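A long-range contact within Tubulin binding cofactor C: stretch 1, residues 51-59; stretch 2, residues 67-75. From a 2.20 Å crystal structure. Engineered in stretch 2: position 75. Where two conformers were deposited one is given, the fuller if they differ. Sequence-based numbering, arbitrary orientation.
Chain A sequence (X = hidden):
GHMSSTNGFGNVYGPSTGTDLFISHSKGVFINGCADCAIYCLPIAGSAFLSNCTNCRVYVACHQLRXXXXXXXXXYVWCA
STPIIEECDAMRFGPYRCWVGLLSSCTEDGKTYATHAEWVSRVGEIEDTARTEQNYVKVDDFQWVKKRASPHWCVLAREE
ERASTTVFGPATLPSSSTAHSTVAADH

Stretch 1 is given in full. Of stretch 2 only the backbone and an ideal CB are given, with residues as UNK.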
ATOM      1  N   SER A  51      -0.120  -3.993 -10.544  1.00 14.74           N
ATOM      2  CA  SER A  51       0.229  -5.042 -11.477  1.00 16.90           C
ATOM      3  C   SER A  51       1.614  -4.844 -12.090  1.00 15.46           C
ATOM      4  O   SER A  51       2.037  -3.730 -12.377  1.00 15.45           O
ATOM      5  CB  SER A  51      -0.815  -5.135 -12.595  1.00 19.54           C
ATOM      6  OG  SER A  51      -0.954  -3.871 -13.207  1.00 21.85           O
ATOM      7  N   ASN A  52       2.304  -5.940 -12.275  1.00 14.96           N
ATOM      8  CA  ASN A  52       3.602  -5.928 -12.923  1.00 16.38           C
ATOM      9  C   ASN A  52       4.597  -4.961 -12.278  1.00 15.48           C
ATOM     10  O   ASN A  52       5.322  -4.268 -12.960  1.00 14.77           O
ATOM     11  CB  ASN A  52       3.422  -5.619 -14.405  1.00 18.18           C
ATOM     12  CG  ASN A  52       2.453  -6.577 -15.080  1.00 20.00           C
ATOM     13  OD1 ASN A  52       1.518  -6.159 -15.766  1.00 22.63           O
ATOM     14  ND2 ASN A  52       2.663  -7.867 -14.878  1.00 20.83           N
ATOM     15  N   CYS A  53       4.597  -4.917 -10.952  1.00 14.77           N
ATOM     16  CA  CYS A  53       5.559  -4.119 -10.228  1.00 15.28           C
ATOM     17  C   CYS A  53       6.619  -5.033  -9.652  1.00 14.04           C
ATOM     18  O   CYS A  53       6.308  -6.141  -9.220  1.00 14.89           O
ATOM     19  CB  CYS A  53       4.881  -3.333  -9.100  1.00 15.28           C
ATOM     20  SG  CYS A  53       3.746  -2.060  -9.669  1.00 17.61           S
ATOM     21  N   THR A  54       7.860  -4.563  -9.638  0.50 13.65           N
ATOM     22  CA  THR A  54       8.976  -5.316  -9.077  0.50 13.35           C
ATOM     23  C   THR A  54       9.903  -4.412  -8.269  0.50 13.23           C
ATOM     24  O   THR A  54      10.165  -3.263  -8.645  0.50 13.08           O
ATOM     25  CB  THR A  54       9.853  -5.968 -10.160  0.50 14.28           C
ATOM     26  OG1 THR A  54      10.252  -4.981 -11.122  0.50 14.49           O
ATOM     27  CG2 THR A  54       9.101  -7.100 -10.857  0.50 14.84           C
ATOM     28  N   ASN A  55      10.408  -4.951  -7.164  1.00 12.79           N
ATOM     29  CA  ASN A  55      11.426  -4.276  -6.345  1.00 12.76           C
ATOM     30  C   ASN A  55      10.965  -2.897  -5.901  1.00 12.70           C
ATOM     31  O   ASN A  55      11.642  -1.907  -6.125  1.00 13.28           O
ATOM     32  CB  ASN A  55      12.741  -4.188  -7.118  1.00 12.89           C
ATOM     33  CG  ASN A  55      13.892  -3.680  -6.274  1.00 12.79           C
ATOM     34  OD1 ASN A  55      13.926  -3.862  -5.050  1.00 12.14           O
ATOM     35  ND2 ASN A  55      14.858  -3.057  -6.931  1.00 13.07           N
ATOM     36  N   CYS A  56       9.767  -2.839  -5.318  1.00 12.55           N
ATOM     37  CA  CYS A  56       9.218  -1.584  -4.824  1.00 12.40           C
ATOM     38  C   CYS A  56       8.891  -1.731  -3.359  1.00 11.87           C
ATOM     39  O   CYS A  56       8.599  -2.826  -2.899  1.00 10.95           O
ATOM     40  CB  CYS A  56       7.938  -1.183  -5.578  1.00 12.65           C
ATOM     41  SG  CYS A  56       8.158  -0.761  -7.305  1.00 14.45           S
ATOM     42  N   ARG A  57       8.953  -0.608  -2.637  1.00 12.85           N
ATOM     43  CA  ARG A  57       8.450  -0.504  -1.270  1.00 13.20           C
ATOM     44  C   ARG A  57       7.201   0.367  -1.343  1.00 12.09           C
ATOM     45  O   ARG A  57       7.284   1.501  -1.803  1.00 12.16           O
ATOM     46  CB  ARG A  57       9.506   0.169  -0.367  1.00 14.54           C
ATOM     47  CG  ARG A  57      10.511  -0.721   0.311  1.00 16.37           C
ATOM     48  CD  ARG A  57      11.373  -1.477  -0.669  1.00 18.27           C
ATOM     49  NE  ARG A  57      11.966  -0.650  -1.720  1.00 19.17           N
ATOM     50  CZ  ARG A  57      12.460  -1.158  -2.850  1.00 21.20           C
ATOM     51  NH1 ARG A  57      12.447  -2.487  -3.060  1.00 16.65           N
ATOM     52  NH2 ARG A  57      12.966  -0.329  -3.775  1.00 24.69           N
ATOM     53  N   VAL A  58       6.057  -0.155  -0.898  1.00 11.67           N
ATOM     54  CA  VAL A  58       4.755   0.500  -1.071  1.00 10.84           C
ATOM     55  C   VAL A  58       4.051   0.710   0.269  1.00 11.10           C
ATOM     56  O   VAL A  58       3.993  -0.214   1.079  1.00 10.25           O
ATOM     57  CB  VAL A  58       3.872  -0.350  -1.972  1.00 11.16           C
ATOM     58  CG1 VAL A  58       2.560   0.341  -2.309  1.00 11.12           C
ATOM     59  CG2 VAL A  58       4.629  -0.682  -3.252  1.00 11.89           C
ATOM     60  N   TYR A  59       3.610   1.948   0.538  1.00 10.41           N
ATOM     61  CA  TYR A  59       2.903   2.295   1.768  1.00  9.80           C
ATOM     62  C   TYR A  59       1.519   2.712   1.345  1.00  9.92           C
ATOM     63  O   TYR A  59       1.365   3.715   0.675  1.00 11.60           O
ATOM     64  CB  TYR A  59       3.612   3.426   2.512  1.00  9.88           C
ATOM     65  CG  TYR A  59       5.066   3.114   2.882  1.00  9.82           C
ATOM     66  CD1 TYR A  59       6.072   3.217   1.952  1.00  9.60           C
ATOM     67  CD2 TYR A  59       5.408   2.683   4.160  1.00  9.91           C
ATOM     68  CE1 TYR A  59       7.385   2.908   2.271  1.00 10.09           C
ATOM     69  CE2 TYR A  59       6.726   2.362   4.493  1.00 10.16           C
ATOM     70  CZ  TYR A  59       7.714   2.483   3.537  1.00 10.25           C
ATOM     71  OH  TYR A  59       9.042   2.219   3.848  1.00 10.92           O
ATOM     72  N   UNK A  67      -2.957  -7.451  -5.841  1.00 13.53           N
ATOM     73  CA  UNK A  67      -1.689  -7.423  -6.571  1.00 14.87           C
ATOM     74  C   UNK A  67      -1.600  -8.585  -7.571  1.00 15.28           C
ATOM     75  O   UNK A  67      -1.937  -9.722  -7.248  1.00 17.48           O
ATOM     76  CB  UNK A  67      -0.515  -7.479  -5.592  1.00 14.87           C
ATOM     77  N   UNK A  68      -1.137  -8.286  -8.778  1.00 15.41           N
ATOM     78  CA  UNK A  68      -1.026  -9.292  -9.827  1.00 16.31           C
ATOM     79  C   UNK A  68       0.322  -9.159 -10.531  1.00 14.40           C
ATOM     80  O   UNK A  68       0.699  -8.082 -10.946  1.00 13.78           O
ATOM     81  CB  UNK A  68      -2.173  -9.158 -10.830  1.00 16.31           C
ATOM     82  N   UNK A  69       1.023 -10.268 -10.675  1.00 14.80           N
ATOM     83  CA  UNK A  69       2.269 -10.297 -11.434  1.00 15.82           C
ATOM     84  C   UNK A  69       3.374  -9.467 -10.819  1.00 15.82           C
ATOM     85  O   UNK A  69       4.199  -8.931 -11.548  1.00 18.53           O
ATOM     86  CB  UNK A  69       2.015  -9.812 -12.863  1.00 15.82           C
ATOM     87  N   UNK A  70       3.409  -9.383  -9.491  1.00 14.60           N
ATOM     88  CA  UNK A  70       4.425  -8.597  -8.780  1.00 14.38           C
ATOM     89  C   UNK A  70       5.494  -9.491  -8.099  1.00 13.04           C
ATOM     90  O   UNK A  70       5.192 -10.568  -7.644  1.00 12.06           O
ATOM     91  CB  UNK A  70       3.746  -7.713  -7.732  1.00 14.38           C
ATOM     92  N   UNK A  71       6.728  -9.006  -8.034  0.50 12.90           N
ATOM     93  CA  UNK A  71       7.824  -9.736  -7.408  0.50 12.78           C
ATOM     94  C   UNK A  71       8.660  -8.795  -6.535  0.50 12.21           C
ATOM     95  O   UNK A  71       8.904  -7.654  -6.922  0.50 12.10           O
ATOM     96  CB  UNK A  71       8.701 -10.401  -8.471  0.50 12.78           C
ATOM     97  N   UNK A  72       9.047  -9.251  -5.335  1.00 11.76           N
ATOM     98  CA  UNK A  72       9.922  -8.477  -4.434  1.00 11.56           C
ATOM     99  C   UNK A  72       9.351  -7.101  -4.078  1.00 11.17           C
ATOM    100  O   UNK A  72      10.014  -6.077  -4.228  1.00 11.14           O
ATOM    101  CB  UNK A  72      11.298  -8.299  -5.078  1.00 11.56           C
ATOM    102  N   UNK A  73       8.097  -7.090  -3.639  1.00 11.03           N
ATOM    103  CA  UNK A  73       7.435  -5.885  -3.110  1.00 10.66           C
ATOM    104  C   UNK A  73       7.387  -5.987  -1.595  1.00 10.02           C
ATOM    105  O   UNK A  73       7.022  -7.033  -1.055  1.00  9.15           O
ATOM    106  CB  UNK A  73       6.027  -5.719  -3.686  1.00 10.66           C
ATOM    107  N   UNK A  74       7.828  -4.930  -0.905  1.00 10.43           N
ATOM    108  CA  UNK A  74       7.585  -4.824   0.535  1.00 10.41           C
ATOM    109  C   UNK A  74       6.345  -3.955   0.673  1.00  9.83           C
ATOM    110  O   UNK A  74       6.358  -2.781   0.268  1.00 10.45           O
ATOM    111  CB  UNK A  74       8.781  -4.240   1.289  1.00 10.41           C
ATOM    112  N   UNK A  75       5.262  -4.539   1.183  1.00  9.86           N
ATOM    113  CA  UNK A  75       3.936  -3.882   1.227  1.00  9.68           C
ATOM    114  C   UNK A  75       3.606  -3.479   2.647  1.00  9.58           C
ATOM    115  O   UNK A  75       3.392  -4.349   3.503  1.00  9.30           O
ATOM    116  CB  UNK A  75       2.844  -4.802   0.677  1.00  9.68           C
TER

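The stretches run parallel in consecutive register, CA atoms 4.7 to 5.0 Å apart, from Ser51 with position 68 to Val58 with position 75, so each position can be judged against its neighbour in stretch 1.

Position 67 has nothing of stretch 1 within 5.5 Å of its ideal CB, so this contact hardly restricts it; it is Leu67. At position 68 the CB lies on the same face as Ser51, 4.6 Å from Ser51 CB, and small, polar or long side chains would all fit. Lys68 is fully extended (all chi t), its end leading away; its backbone O accepts from Asn52 N at 3.0 Å.

Position 69 is the most restrictive. Phi/psi of 65/33 favours glycine, and the ideal CB, pointing toward stretch 1, would lie 2.9 Å from Asn52 ND2, a clash. Gly69 answers both constraints.

At position 70 the CB points sideways, 3.4 Å from Cys53 O, and Cys53 N is near enough to seek an acceptor. A compact side chain suits, preferably one that can accept. In Cys70, chi1 m places SG 3.6 Å from Cys53 N, whose hydrogen bond to it has an angle of 160°; SG also packs 3.9 Å from Cys53 CB.

Position 71 shares a face with Thr54, its CB 4.1 Å from Thr54 CG2; beta-branched or small polar residues are plausible. In the conformer given for Thr71, CG2 comes to 2.7 Å from Thr54 CG2, very tight; each threonine was deposited in two conformers, of which one is given. The backbone pairs Thr71 N with Cys53 O and Asn55 N with Thr71 O, each at 3.1 Å.

Position 72, at a corner with phi/psi 57/51, suits Asn, Asp or Gly. Asn72 donates weakly through ND2 to its neighbour Thr71 OG1 (2.9 Å), while water 2 links Asn72 O (3.0 Å) to Arg57 NH1 (2.8 Å).

Position 73 joins the face of Cys56 and Val58, with Cys53 CB also within reach of a longer side chain, favouring a branched aliphatic. Leu73 places CD2 3.8 Å from Cys56 CB and CD1 4.0 Å from Cys53 CB.

Position 74 lies beside Arg57, its CB 4.0 Å from Arg57 CG. Acidic or polar residues are reasonable, yet Asp74 forms no salt bridge with Arg57; its carboxylate bonds elsewhere in the structure. Its backbone O accepts from Val58 N at 2.9 Å and 171°.

Position 75 shares the Val58 face, where apolar side chains fit. The engineered Met75, a selenomethionine with every chi m, brings SE to 3.7 Å from Val58 CB.

Stretch 2 67-75: LKGCTNLDM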
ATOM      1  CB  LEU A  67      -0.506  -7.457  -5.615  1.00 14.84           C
ATOM      2  CG  LEU A  67      -0.373  -6.238  -4.694  1.00 16.32           C
ATOM      3  CD1 LEU A  67      -0.827  -6.594  -3.298  1.00 16.59           C
ATOM      4  CD2 LEU A  67       1.061  -5.764  -4.647  1.00 18.30           C
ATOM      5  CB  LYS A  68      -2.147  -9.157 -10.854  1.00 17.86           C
ATOM      6  CG  LYS A  68      -2.036 -10.165 -11.981  1.00 22.94           C
ATOM      7  CD  LYS A  68      -3.277 -10.216 -12.851  1.00 29.79           C
ATOM      8  CE  LYS A  68      -3.149 -11.331 -13.877  1.00 34.78           C
ATOM      9  NZ  LYS A  68      -4.298 -11.306 -14.821  1.00 41.44           N
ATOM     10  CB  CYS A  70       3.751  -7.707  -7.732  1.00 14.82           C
ATOM     11  SG  CYS A  70       2.593  -6.465  -8.403  1.00 16.78           S
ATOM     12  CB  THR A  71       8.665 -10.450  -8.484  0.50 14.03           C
ATOM     13  OG1 THR A  71       9.895 -10.939  -7.927  0.50 14.93           O
ATOM     14  CG2 THR A  71       8.964  -9.515  -9.621  0.50 14.74           C
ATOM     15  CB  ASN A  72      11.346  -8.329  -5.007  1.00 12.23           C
ATOM     16  CG  ASN A  72      12.102  -9.642  -5.040  1.00 13.06           C
ATOM     17  OD1 ASN A  72      12.757 -10.030  -4.082  1.00 13.93           O
ATOM     18  ND2 ASN A  72      12.040 -10.307  -6.150  1.00 12.97           N
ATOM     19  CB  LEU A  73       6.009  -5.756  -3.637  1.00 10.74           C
ATOM     20  CG  LEU A  73       5.717  -5.473  -5.115  1.00 11.46           C
ATOM     21  CD1 LEU A  73       4.471  -4.664  -5.366  1.00 11.77           C
ATOM     22  CD2 LEU A  73       6.896  -4.838  -5.813  1.00 11.66           C
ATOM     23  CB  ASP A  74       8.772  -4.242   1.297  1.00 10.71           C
ATOM     24  CG  ASP A  74       9.961  -5.209   1.399  1.00 12.34           C
ATOM     25  OD1 ASP A  74       9.809  -6.416   1.113  1.00 12.12           O
ATOM     26  OD2 ASP A  74      11.079  -4.725   1.732  1.00 13.48           O
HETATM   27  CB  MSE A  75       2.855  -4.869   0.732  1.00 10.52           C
HETATM   28  CG  MSE A  75       2.944  -5.391  -0.696  1.00 11.98           C
HETATM   29 SE   MSE A  75       3.009  -3.950  -2.015  1.00 15.56          SE
HETATM   30  CE  MSE A  75       1.298  -3.141  -1.452  1.00 14.64           C
TER
HETATM   31  O   HOH W   1       5.085  -9.270 -14.574  1.00 34.54           O
HETATM   32  O   HOH W   2      11.155  -4.618  -1.876  1.00 20.45           O
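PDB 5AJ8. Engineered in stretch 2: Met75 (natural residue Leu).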